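Local coordinates for acidocalcisomal pyrophosphatase (Trypanosoma cruzi, PDB 5CUV), which probably catalyses the magnesium-dependent hydrolysis of inorganic pyrophosphate to phosphate in the acidocalcisome, at residues A[277-282]-A[290-295]; A[271-276]-A[393-398]. One frame throughout, in Å; residues are numbered along the deposited sequence.

Contact 1: A[277-282]-A[290-295]; sequences WESTDV and GDNDPI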
# COMPACT_ATOMS: atom_id res chain seq x y z
N TRP A 277 14.72 31.19 -1.76
CA TRP A 277 15.38 32.05 -2.72
C TRP A 277 16.90 31.72 -2.89
O TRP A 277 17.68 31.78 -1.93
CB TRP A 277 15.12 33.50 -2.29
CG TRP A 277 15.28 34.44 -3.38
CD1 TRP A 277 14.68 34.39 -4.59
CD2 TRP A 277 16.15 35.56 -3.40
NE1 TRP A 277 15.14 35.40 -5.39
CE2 TRP A 277 16.05 36.14 -4.68
CE3 TRP A 277 17.02 36.14 -2.46
CZ2 TRP A 277 16.79 37.29 -5.07
CZ3 TRP A 277 17.76 37.29 -2.83
CH2 TRP A 277 17.64 37.86 -4.14
N GLU A 278 17.27 31.30 -4.10
CA GLU A 278 18.67 30.96 -4.44
C GLU A 278 19.20 32.26 -4.96
O GLU A 278 19.18 32.47 -6.19
CB GLU A 278 18.72 30.00 -5.61
CG GLU A 278 18.04 28.73 -5.34
CD GLU A 278 18.84 27.98 -4.35
OE1 GLU A 278 19.71 27.16 -4.81
OE2 GLU A 278 18.61 28.24 -3.13
N SER A 279 19.66 33.13 -4.05
CA SER A 279 20.08 34.46 -4.47
C SER A 279 21.31 34.47 -5.35
O SER A 279 22.24 33.71 -5.10
CB SER A 279 20.31 35.37 -3.25
OG SER A 279 20.51 36.72 -3.67
N THR A 280 21.30 35.30 -6.38
CA THR A 280 22.45 35.40 -7.25
C THR A 280 23.48 36.22 -6.51
O THR A 280 24.65 36.23 -6.88
CB THR A 280 22.09 36.01 -8.60
OG1 THR A 280 21.34 35.05 -9.36
CG2 THR A 280 23.35 36.34 -9.40
N ASP A 281 23.05 36.92 -5.46
CA ASP A 281 24.00 37.65 -4.61
C ASP A 281 24.37 36.63 -3.56
O ASP A 281 23.50 35.99 -2.97
CB ASP A 281 23.36 38.83 -3.85
CG ASP A 281 22.92 39.95 -4.77
OD1 ASP A 281 23.80 40.50 -5.47
OD2 ASP A 281 21.69 40.27 -4.79
N VAL A 282 25.65 36.43 -3.31
CA VAL A 282 25.93 35.52 -2.22
C VAL A 282 25.36 36.38 -1.05
O VAL A 282 25.47 37.61 -1.11
CB VAL A 282 27.45 35.31 -2.09
CG1 VAL A 282 27.79 34.85 -0.69
CG2 VAL A 282 27.90 34.27 -3.12
N GLY A 290 23.57 31.51 -6.51
CA GLY A 290 22.22 31.20 -6.89
C GLY A 290 21.87 31.69 -8.28
O GLY A 290 22.66 32.37 -8.96
N ASP A 291 20.65 31.32 -8.69
CA ASP A 291 20.09 31.67 -9.99
C ASP A 291 18.89 32.61 -9.88
O ASP A 291 18.22 32.84 -10.87
CB ASP A 291 19.67 30.40 -10.79
CG ASP A 291 18.96 29.30 -9.93
OD1 ASP A 291 18.07 29.61 -9.11
OD2 ASP A 291 19.28 28.09 -10.10
N ASN A 292 18.61 33.11 -8.69
CA ASN A 292 17.51 34.04 -8.45
C ASN A 292 16.09 33.55 -8.58
O ASN A 292 15.16 34.30 -8.91
CB ASN A 292 17.66 35.28 -9.31
CG ASN A 292 18.35 36.40 -8.58
OD1 ASN A 292 19.01 36.18 -7.57
ND2 ASN A 292 18.21 37.59 -9.09
N ASP A 293 15.91 32.28 -8.35
CA ASP A 293 14.59 31.72 -8.37
C ASP A 293 14.40 30.91 -7.11
O ASP A 293 15.36 30.71 -6.36
CB ASP A 293 14.41 30.88 -9.63
CG ASP A 293 13.84 31.70 -10.77
OD1 ASP A 293 13.02 32.65 -10.47
OD2 ASP A 293 14.19 31.39 -11.94
N PRO A 294 13.14 30.56 -6.79
CA PRO A 294 12.84 29.75 -5.60
C PRO A 294 13.56 28.44 -5.90
O PRO A 294 13.78 28.11 -7.05
CB PRO A 294 11.33 29.56 -5.67
CG PRO A 294 10.88 30.84 -6.28
CD PRO A 294 11.91 31.15 -7.36
N ILE A 295 13.96 27.69 -4.89
CA ILE A 295 14.65 26.43 -5.11
C ILE A 295 13.75 25.42 -5.85
O ILE A 295 12.55 25.34 -5.62
CB ILE A 295 15.13 25.86 -3.77
CG1 ILE A 295 16.33 24.95 -4.02
CG2 ILE A 295 14.00 25.12 -3.07
CD1 ILE A 295 17.21 24.75 -2.78
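The carbonyl oxygen of Glu-278 takes one hydrogen bond from the 290-292 loop: Asn-292 N donates to Glu-278 O at 2.6 Å, with N nearly in line with the C=O but the bond bent at the proton (144°), and the CA of Gly-290 adds a C-H...O contact to the same oxygen. Two residues on, Thr-280 N donates to the side-chain OD1 of Asn-292 at 2.7 Å, approaching 29° out of the amide plane. The Thr-280 hydroxyl reaches Gly-290 instead: OG1 donates to Gly-290 O at 3.0 Å from above the carbonyl plane rather than on a lone pair. At the other end, Glu-278 N bonds nearly straight to Asp-293 O. The amide of Asn-292 runs alongside the Trp-277 indole, their planes 30° apart, with OD1 3.5 Å from CZ2; the same tryptophan also touches Trp-402 and Leu-405 of helix 388-412. The Glu-278 chain bends at chi2, which brings its carboxylate beside Ile-295, OE2 lying 3.8 Å from CD1. Glu-278 CB lies 3.6 Å from Asp-291 OD1, and the two acidic side chains run side by side with their carboxylate planes at a steep angle. Asp-291 binds magnesium together with Asp-296 and Asp-328. The sequence Asp-Asn-Asp-Pro-Ile-Asp, here folded back against 277-280, is the acidic signature of family I pyrophosphatases, which supplies metal ligands to the active site.

Contact 2: A[271-276]-A[393-398]; sequences GALPQT and KVIDES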
# COMPACT_ATOMS: atom_id res chain seq x y z
N GLY A 271 8.84 21.14 -9.81
CA GLY A 271 8.24 22.36 -9.34
C GLY A 271 9.16 23.18 -8.47
O GLY A 271 10.37 23.26 -8.67
N ALA A 272 8.61 23.77 -7.45
CA ALA A 272 9.48 24.56 -6.63
C ALA A 272 9.01 24.61 -5.18
O ALA A 272 7.89 24.28 -4.88
CB ALA A 272 9.54 25.97 -7.28
N LEU A 273 9.85 25.00 -4.27
CA LEU A 273 9.37 25.08 -2.90
C LEU A 273 9.04 26.53 -2.58
O LEU A 273 9.76 27.43 -2.94
CB LEU A 273 10.43 24.54 -1.96
CG LEU A 273 10.82 23.13 -2.34
CD1 LEU A 273 11.84 22.66 -1.35
CD2 LEU A 273 9.65 22.22 -2.32
N PRO A 274 7.91 26.80 -1.91
CA PRO A 274 7.60 28.21 -1.59
C PRO A 274 8.54 28.81 -0.53
O PRO A 274 9.25 28.07 0.15
CB PRO A 274 6.14 28.14 -1.12
CG PRO A 274 6.14 26.78 -0.40
CD PRO A 274 6.88 25.88 -1.37
N GLN A 275 8.53 30.14 -0.41
CA GLN A 275 9.36 30.87 0.57
C GLN A 275 10.82 30.54 0.55
O GLN A 275 11.40 30.40 1.63
CB GLN A 275 8.88 30.68 1.99
CG GLN A 275 7.39 30.82 2.02
CD GLN A 275 6.77 30.86 3.40
OE1 GLN A 275 7.17 30.14 4.31
NE2 GLN A 275 5.77 31.69 3.53
N THR A 276 11.40 30.40 -0.63
CA THR A 276 12.81 30.13 -0.74
C THR A 276 13.41 31.02 -1.81
O THR A 276 12.70 31.53 -2.68
CB THR A 276 13.12 28.66 -1.10
OG1 THR A 276 12.50 28.29 -2.34
CG2 THR A 276 12.64 27.76 -0.00
N LYS A 393 19.09 21.46 5.06
CA LYS A 393 20.03 22.53 5.46
C LYS A 393 20.07 23.57 4.33
O LYS A 393 20.09 24.76 4.55
CB LYS A 393 21.43 21.97 5.64
CG LYS A 393 22.12 22.35 6.87
CD LYS A 393 23.10 21.21 7.21
CE LYS A 393 22.43 20.08 8.02
NZ LYS A 393 23.39 19.45 8.94
N VAL A 394 20.16 23.07 3.10
CA VAL A 394 20.17 23.90 1.92
C VAL A 394 18.82 24.61 1.85
O VAL A 394 18.70 25.79 1.56
CB VAL A 394 20.31 22.99 0.74
CG1 VAL A 394 20.08 23.76 -0.57
CG2 VAL A 394 21.67 22.28 0.82
N ILE A 395 17.77 23.85 2.12
CA ILE A 395 16.45 24.43 2.10
C ILE A 395 16.29 25.51 3.11
O ILE A 395 15.61 26.47 2.82
CB ILE A 395 15.34 23.33 2.23
CG1 ILE A 395 15.54 22.30 1.07
CG2 ILE A 395 13.96 23.98 2.25
CD1 ILE A 395 14.49 21.26 0.93
N ASP A 396 16.92 25.38 4.29
CA ASP A 396 16.80 26.46 5.30
C ASP A 396 17.56 27.71 4.93
O ASP A 396 17.10 28.84 5.20
CB ASP A 396 17.30 26.02 6.66
CG ASP A 396 16.29 25.24 7.41
OD1 ASP A 396 15.52 24.43 6.80
OD2 ASP A 396 16.27 25.44 8.63
N GLU A 397 18.73 27.52 4.34
CA GLU A 397 19.53 28.65 3.92
C GLU A 397 18.71 29.38 2.87
O GLU A 397 18.68 30.62 2.81
CB GLU A 397 20.90 28.15 3.42
CG GLU A 397 21.68 27.62 4.61
CD GLU A 397 23.07 27.00 4.31
OE1 GLU A 397 23.18 26.11 3.42
OE2 GLU A 397 24.06 27.38 5.03
N SER A 398 17.98 28.62 2.09
CA SER A 398 17.19 29.19 1.05
C SER A 398 16.00 29.89 1.65
O SER A 398 15.45 30.85 1.10
CB SER A 398 16.73 28.09 0.11
OG SER A 398 16.10 28.67 -1.01
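Leu-273, Thr-276, Ile-395 and Ser-398 make this contact without a ring or amide face among them; the Gln-275 amide, a flat group of the same loop, leads away from the helix, with NE2 bonded to the His-202 carbonyl and OE1 to the Leu-206 amide. What joins here is the beta barrel of the pyrophosphatase fold and its C-terminal helix 388-412: the loop leaving strand 269-272 lies against one side of the helix. The apolar half is a tip-to-tip meeting, CD1 of Leu-273 standing 3.8 Å from CD1 of Ile-395, with the two side chains crossing at about a right angle. Ile-395 extends its chain (chi2 -174°), and that extension carries CD1 out from the helix to the leucine. Both residues also reach the barrel strands: Leu-273 touches Phe-226, while Ile-395 packs on Tyr-224, Val-315 and Val-331, so the pair is part of the apolar packing between barrel strands and helix.

One helical turn further on, Thr-276 faces Ser-398 through carbon rather than through its hydroxyl. No hydrogen bond spans the two segments; instead the CA of Thr-276 makes a C-H...O contact with Ser-398 O at 3.3 Å. The serine hydroxyl has its main partner just beyond the segment, in Trp-277 N, and a weaker one in the Glu-278 carboxylate. The Ser-398 backbone is held in the helix, N bonding to Val-394 O at 3.0 Å. Thr-276 OG1 is engaged within its own loop as well as by Ile-295 N: with OG1 set between the backbone N and the carbonyl carbon (chi1 59°), it reaches back over the turn and donates to Leu-273 O at 2.9 Å, from 39° above the carbonyl plane.

Contact 2 comes first along the chain with 271-276 and closes last with 393-398, so contact 1 is nested wholly inside the loop it closes. Their centres lie 10 Å apart, and segment 271-276 runs directly into 277-282. They touch physically: hydrogen bonds cross the boundary between them, and Ile-295 O packs 3.5 Å from Ala-272 CB. Strand 269-272, its sheet neighbour 296-299 and helix 388-412 frame the pair. The loop of contact 1, with its magnesium ligand Asp-291, is thus tied to the C-terminal helix through the residues of contact 2, linking the metal site to the barrel-helix interface.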